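Local atomic coordinates of sporulation inhibitor of replication protein SirA (Bacillus subtilis, PDB entry 4TPS), a protein that inhibits the initiation of DNA replication during sporulation, preventing over-initiation and so enforcing diploidy, and binds domain I of DnaA. Residues A[12-17]-A[57-62]; A[93-98]-A[112-117]. All blocks are in the same frame, centred on the assembly; numbering follows the deposited sequence.

Contact 1: residues A[12-17]-A[57-62]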
loop_
_atom_site.group_PDB
_atom_site.type_symbol
_atom_site.label_atom_id
_atom_site.label_comp_id
_atom_site.label_asym_id
_atom_site.label_seq_id
_atom_site.Cartn_x
_atom_site.Cartn_y
_atom_site.Cartn_z
ATOM N N TYR A 12 4.754 -1.811 12.171
ATOM C CA TYR A 12 5.121 -1.230 10.881
ATOM C C TYR A 12 4.018 -0.231 10.547
ATOM O O TYR A 12 2.820 -0.577 10.580
ATOM C CB TYR A 12 5.219 -2.335 9.854
ATOM C CG TYR A 12 6.357 -3.271 10.094
ATOM C CD1 TYR A 12 6.236 -4.296 10.969
ATOM C CD2 TYR A 12 7.540 -3.138 9.420
ATOM C CE1 TYR A 12 7.277 -5.202 11.176
ATOM C CE2 TYR A 12 8.565 -3.997 9.615
ATOM C CZ TYR A 12 8.440 -5.057 10.493
ATOM O OH TYR A 12 9.578 -5.889 10.666
ATOM N N THR A 13 4.428 1.014 10.297
ATOM C CA THR A 13 3.491 2.119 10.133
ATOM C C THR A 13 3.742 2.776 8.799
ATOM O O THR A 13 4.886 3.093 8.450
ATOM C CB THR A 13 3.594 3.096 11.282
ATOM O OG1 THR A 13 3.408 2.417 12.533
ATOM C CG2 THR A 13 2.546 4.173 11.214
ATOM N N TYR A 14 2.673 2.832 7.987
ATOM C CA TYR A 14 2.743 3.483 6.652
ATOM C C TYR A 14 1.758 4.638 6.557
ATOM O O TYR A 14 0.733 4.656 7.230
ATOM C CB TYR A 14 2.410 2.448 5.554
ATOM C CG TYR A 14 3.477 1.414 5.312
ATOM C CD1 TYR A 14 3.558 0.259 6.103
ATOM C CD2 TYR A 14 4.333 1.532 4.248
ATOM C CE1 TYR A 14 4.501 -0.719 5.833
ATOM C CE2 TYR A 14 5.297 0.556 3.962
ATOM C CZ TYR A 14 5.386 -0.558 4.771
ATOM O OH TYR A 14 6.303 -1.508 4.519
ATOM N N LEU A 15 2.132 5.615 5.720
ATOM C CA LEU A 15 1.318 6.774 5.423
ATOM C C LEU A 15 0.522 6.442 4.145
ATOM O O LEU A 15 1.105 6.375 3.036
ATOM C CB LEU A 15 2.207 7.982 5.215
ATOM C CG LEU A 15 1.485 9.302 5.061
ATOM C CD1 LEU A 15 0.479 9.531 6.162
ATOM C CD2 LEU A 15 2.468 10.457 4.953
ATOM N N ILE A 16 -0.748 6.141 4.318
ATOM C CA ILE A 16 -1.593 5.624 3.212
ATOM C C ILE A 16 -2.145 6.822 2.411
ATOM O O ILE A 16 -2.549 7.841 2.961
ATOM C CB ILE A 16 -2.772 4.773 3.736
ATOM C CG1 ILE A 16 -2.312 3.669 4.698
ATOM C CG2 ILE A 16 -3.606 4.197 2.578
ATOM C CD1 ILE A 16 -1.286 2.744 4.118
ATOM N N LYS A 17 -2.126 6.697 1.079
ATOM C CA LYS A 17 -2.757 7.701 0.264
ATOM C C LYS A 17 -4.236 7.739 0.491
ATOM O O LYS A 17 -4.933 6.698 0.644
ATOM C CB LYS A 17 -2.446 7.444 -1.194
ATOM C CG LYS A 17 -1.013 7.708 -1.629
ATOM C CD LYS A 17 -0.819 7.470 -3.111
ATOM C CE LYS A 17 0.561 7.838 -3.642
ATOM N NZ LYS A 17 0.612 7.467 -5.079
ATOM N N TYR A 57 2.889 2.233 -4.539
ATOM C CA TYR A 57 1.844 3.008 -5.160
ATOM C C TYR A 57 0.825 3.578 -4.189
ATOM O O TYR A 57 0.401 4.740 -4.320
ATOM C CB TYR A 57 1.198 2.193 -6.286
ATOM C CG TYR A 57 0.273 3.011 -7.179
ATOM C CD1 TYR A 57 -1.029 3.319 -6.802
ATOM C CD2 TYR A 57 0.715 3.492 -8.397
ATOM C CE1 TYR A 57 -1.869 4.091 -7.650
ATOM C CE2 TYR A 57 -0.105 4.240 -9.232
ATOM C CZ TYR A 57 -1.377 4.535 -8.865
ATOM O OH TYR A 57 -2.243 5.246 -9.672
ATOM N N ILE A 58 0.431 2.801 -3.172
ATOM C CA ILE A 58 -0.679 3.204 -2.313
ATOM C C ILE A 58 -0.230 3.996 -1.081
ATOM O O ILE A 58 -1.058 4.408 -0.311
ATOM C CB ILE A 58 -1.545 1.993 -1.860
ATOM C CG1 ILE A 58 -0.783 1.090 -0.858
ATOM C CG2 ILE A 58 -2.014 1.169 -3.091
ATOM C CD1 ILE A 58 -1.717 0.077 -0.195
ATOM N N THR A 59 1.071 4.165 -0.912
ATOM C CA THR A 59 1.606 4.856 0.230
ATOM C C THR A 59 2.362 6.114 -0.190
ATOM O O THR A 59 2.789 6.272 -1.359
ATOM C CB THR A 59 2.532 3.923 1.069
ATOM O OG1 THR A 59 3.655 3.495 0.312
ATOM C CG2 THR A 59 1.788 2.710 1.571
ATOM N N GLN A 60 2.565 7.008 0.785
ATOM C CA GLN A 60 3.300 8.266 0.590
ATOM C C GLN A 60 4.655 8.163 1.247
ATOM O O GLN A 60 4.796 7.484 2.270
ATOM C CB GLN A 60 2.545 9.436 1.249
ATOM C CG GLN A 60 1.132 9.574 0.694
ATOM C CD GLN A 60 0.483 10.906 1.016
ATOM O OE1 GLN A 60 0.859 11.567 1.929
ATOM N NE2 GLN A 60 -0.484 11.307 0.206
ATOM N N PRO A 61 5.634 8.878 0.713
ATOM C CA PRO A 61 6.923 8.969 1.415
ATOM C C PRO A 61 6.717 9.604 2.810
ATOM O O PRO A 61 5.900 10.542 2.982
ATOM C CB PRO A 61 7.770 9.872 0.527
ATOM C CG PRO A 61 7.021 10.121 -0.690
ATOM C CD PRO A 61 5.600 9.672 -0.531
ATOM N N ILE A 62 7.488 9.132 3.779
ATOM C CA ILE A 62 7.419 9.765 5.109
ATOM C C ILE A 62 8.041 11.193 4.990
ATOM O O ILE A 62 9.036 11.342 4.361
ATOM C CB ILE A 62 8.185 8.906 6.140
ATOM C CG1 ILE A 62 7.627 7.458 6.229
ATOM C CG2 ILE A 62 8.201 9.571 7.497
ATOM C CD1 ILE A 62 6.128 7.334 6.494
HETATM O O HOH W 1 4.205 5.304 3.844
HETATM O O HOH W 2 3.746 6.603 -4.277
#

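Contact 2: residues A[93-98]-A[112-117]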
loop_
_atom_site.group_PDB
_atom_site.type_symbol
_atom_site.label_atom_id
_atom_site.label_comp_id
_atom_site.label_asym_id
_atom_site.label_seq_id
_atom_site.Cartn_x
_atom_site.Cartn_y
_atom_site.Cartn_z
ATOM N N LYS A 93 10.040 7.537 35.359
ATOM C CA LYS A 93 9.732 6.582 36.440
ATOM C C LYS A 93 9.929 5.137 35.960
ATOM O O LYS A 93 9.245 4.258 36.404
ATOM C CB LYS A 93 8.332 6.855 36.989
ATOM C CG LYS A 93 8.220 8.278 37.535
ATOM C CD LYS A 93 6.841 8.587 38.101
ATOM C CE LYS A 93 6.779 9.977 38.735
ATOM N NZ LYS A 93 5.364 10.455 38.844
ATOM N N ALA A 94 10.894 4.911 35.054
ATOM C CA ALA A 94 11.222 3.556 34.569
ATOM C C ALA A 94 10.040 2.746 33.970
ATOM O O ALA A 94 9.980 1.554 34.073
ATOM C CB ALA A 94 11.900 2.736 35.648
ATOM N N LYS A 95 9.106 3.399 33.321
ATOM C CA LYS A 95 7.849 2.749 32.935
ATOM C C LYS A 95 7.896 2.062 31.586
ATOM O O LYS A 95 6.946 1.349 31.211
ATOM C CB LYS A 95 6.718 3.797 32.991
ATOM C CG LYS A 95 6.329 4.270 34.412
ATOM C CD LYS A 95 5.007 5.041 34.406
ATOM C CE LYS A 95 4.892 6.154 33.357
ATOM N NZ LYS A 95 5.978 7.191 33.491
ATOM N N GLY A 96 8.962 2.302 30.823
ATOM C CA GLY A 96 9.072 1.677 29.497
ATOM C C GLY A 96 10.093 2.269 28.552
ATOM O O GLY A 96 10.843 3.186 28.892
ATOM N N HIS A 97 10.075 1.752 27.331
ATOM C CA HIS A 97 11.085 2.078 26.312
ATOM C C HIS A 97 10.469 1.997 24.934
ATOM O O HIS A 97 9.664 1.136 24.693
ATOM C CB HIS A 97 12.276 1.090 26.334
ATOM C CG HIS A 97 12.985 1.045 27.626
ATOM N ND1 HIS A 97 14.050 1.855 27.935
ATOM C CD2 HIS A 97 12.761 0.275 28.706
ATOM C CE1 HIS A 97 14.438 1.607 29.181
ATOM N NE2 HIS A 97 13.679 0.639 29.660
ATOM N N ALA A 98 10.903 2.835 24.020
ATOM C CA ALA A 98 10.454 2.683 22.601
ATOM C C ALA A 98 11.480 3.238 21.654
ATOM O O ALA A 98 12.162 4.210 21.957
ATOM C CB ALA A 98 9.110 3.343 22.356
ATOM N N SER A 112 8.291 -1.440 24.676
ATOM C CA SER A 112 8.162 -2.311 25.862
ATOM C C SER A 112 7.702 -1.506 27.058
ATOM O O SER A 112 7.915 -0.323 27.100
ATOM C CB SER A 112 9.470 -3.022 26.169
ATOM O OG SER A 112 10.443 -2.130 26.585
ATOM N N GLY A 113 7.131 -2.182 28.048
ATOM C CA GLY A 113 6.595 -1.508 29.190
ATOM C C GLY A 113 5.222 -0.937 28.933
ATOM O O GLY A 113 4.441 -1.532 28.193
ATOM N N ASP A 114 4.913 0.176 29.598
ATOM C CA ASP A 114 3.610 0.817 29.525
ATOM C C ASP A 114 3.316 1.207 28.073
ATOM O O ASP A 114 4.255 1.578 27.308
ATOM C CB ASP A 114 3.586 2.063 30.433
ATOM C CG ASP A 114 3.410 1.725 31.906
ATOM O OD1 ASP A 114 3.428 0.502 32.269
ATOM O OD2 ASP A 114 3.193 2.700 32.683
ATOM N N TYR A 115 2.047 1.124 27.671
ATOM C CA TYR A 115 1.606 1.537 26.332
ATOM C C TYR A 115 1.828 3.015 26.062
ATOM O O TYR A 115 1.805 3.465 24.874
ATOM C CB TYR A 115 0.116 1.155 26.154
ATOM C CG TYR A 115 -0.104 -0.315 25.836
ATOM C CD1 TYR A 115 0.385 -0.862 24.656
ATOM C CD2 TYR A 115 -0.833 -1.155 26.693
ATOM C CE1 TYR A 115 0.163 -2.200 24.341
ATOM C CE2 TYR A 115 -1.053 -2.501 26.373
ATOM C CZ TYR A 115 -0.530 -3.014 25.203
ATOM O OH TYR A 115 -0.737 -4.318 24.843
ATOM N N GLU A 116 2.088 3.779 27.116
ATOM C CA GLU A 116 2.593 5.156 26.929
ATOM C C GLU A 116 3.813 5.261 25.991
ATOM O O GLU A 116 4.009 6.301 25.339
ATOM C CB GLU A 116 2.919 5.842 28.265
ATOM C CG GLU A 116 3.200 7.314 28.097
ATOM C CD GLU A 116 2.045 8.109 27.417
ATOM O OE1 GLU A 116 0.853 7.819 27.707
ATOM O OE2 GLU A 116 2.322 9.025 26.584
ATOM N N ALA A 117 4.643 4.211 25.975
ATOM C CA ALA A 117 5.892 4.242 25.232
ATOM C C ALA A 117 5.663 4.516 23.726
ATOM O O ALA A 117 6.188 5.468 23.179
ATOM C CB ALA A 117 6.714 2.945 25.479
#

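Contact 1: residues A[12-17]-A[57-62]
Lys17 meets the chain as it leaves helix 45-58 with both of its nitrogens. Its backbone N gives a nearly straight bond (171°) to Ile58 O, 2.9 Å away, from above the carbonyl plane. Its side chain, extended beyond CG, lies along the backbone of residues 57-59 and brings NZ within 2.8 Å of Tyr57 O, in the plane of that carbonyl. NZ also stands over the face of the Tyr57 ring, 4.9 Å from the centroid, in a cation-pi contact. A water that donates to Thr59 O accepts a weak bond from NZ. An alanine here would lose the ammonium bond and the cation-pi contact, and would probably leave the carbonyl of Tyr57 less well satisfied. Leu15 O takes the Gln60 N-H almost along its C=O axis, at 2.8 Å. Leu15 N donates to a second water, at 2.8 Å, which lies close to Gln60 O. Thr59 OG1 is bonded to Ile55 O and His105 ND1, while Thr59 CG2 touches Tyr14 CD2 and Ile16 CD1. Tyr57 and Ile58 also pack on the chain of another protein, where Tyr57 OH is hydrogen-bonded to a polar side chain. Residues 59-60 pair only weakly, antiparallel, with the end of strand 9-16. Lys17 is the N-cap residue of helix 18-23. Helix 28-39 packs on Ile58 and Thr59, and strand 132-136 on Leu15 and Ile16.

Contact 2: residues A[93-98]-A[112-117]
Gly96 and Gly113 face each other with their CA atoms 4.0 Å apart, and this is the tight part of the contact. A side chain on Gly96 would clash with Ser112 O. One on Gly113 would clash with Lys95 O and Gly96 CA. At both residues the backbone angles would also drive a CB into the carbonyl oxygen of the preceding residue, so glycine suits both the close pairing and the backbone conformation at each position. One residue further on, His97 and Ser112 form a hydrogen-bonded antiparallel pair. Ser112 N reaches His97 O at 2.9 Å, nearly along the C=O axis. His97 N reaches Ser112 O at 3.0 Å, from above the carbonyl plane. At the other end Asp114 N gives an almost perfectly straight bond (178°) to Lys95 O, at 2.8 Å. Ala117 closes the inner side. Its CB sits 3.5 Å from His97 O and 4.0 Å from Ala98 CB, and both alanines are buried.

The outer side is looser. The Lys95 methylenes cross Asp114 obliquely and pass OD2, with Lys95 CD 3.4 Å from Asp114 OD2. Beyond CD the chain bends at chi3 and chi4, and NZ bonds to Pro92 O. No salt bridge forms: Lys95 NZ stays 5.3 Å from Asp114 OD2. The opposite charges would probably still attract weakly. Ser112 OG lies at the edge of the His97 ring, near its plane. The imidazole is exposed, and its ND1 is bonded to Arg88.

This is the open end of the beta hairpin of strands 96-103 and 106-113. Beyond it the chain turns at Asp114, whose O accepts from Ala117 N, and passes directly from the hairpin into helix 116-128.

The ordered chain begins just before strand 9-16, whose end enters contact 1. It then runs through helices 18-23, 28-39 and 45-58 before residues 57-62 return to that strand, so contact 1 closes a largely helical excursion. Helix 64-75 and the hairpin of strands 79-83 and 86-90 follow. Contact 2 then closes a much shorter loop, made almost wholly of strands 96-103 and 106-113. The two loops lie in series and neither nest nor cross. The centres of contact 1 and contact 2 are about 26 Å apart. They share one antiparallel sheet, in which strands 9-16 and 106-113 are neighbours. Contact 1 ties the end of helix 45-58 to it; contact 2 joins the hairpin to helix 116-128.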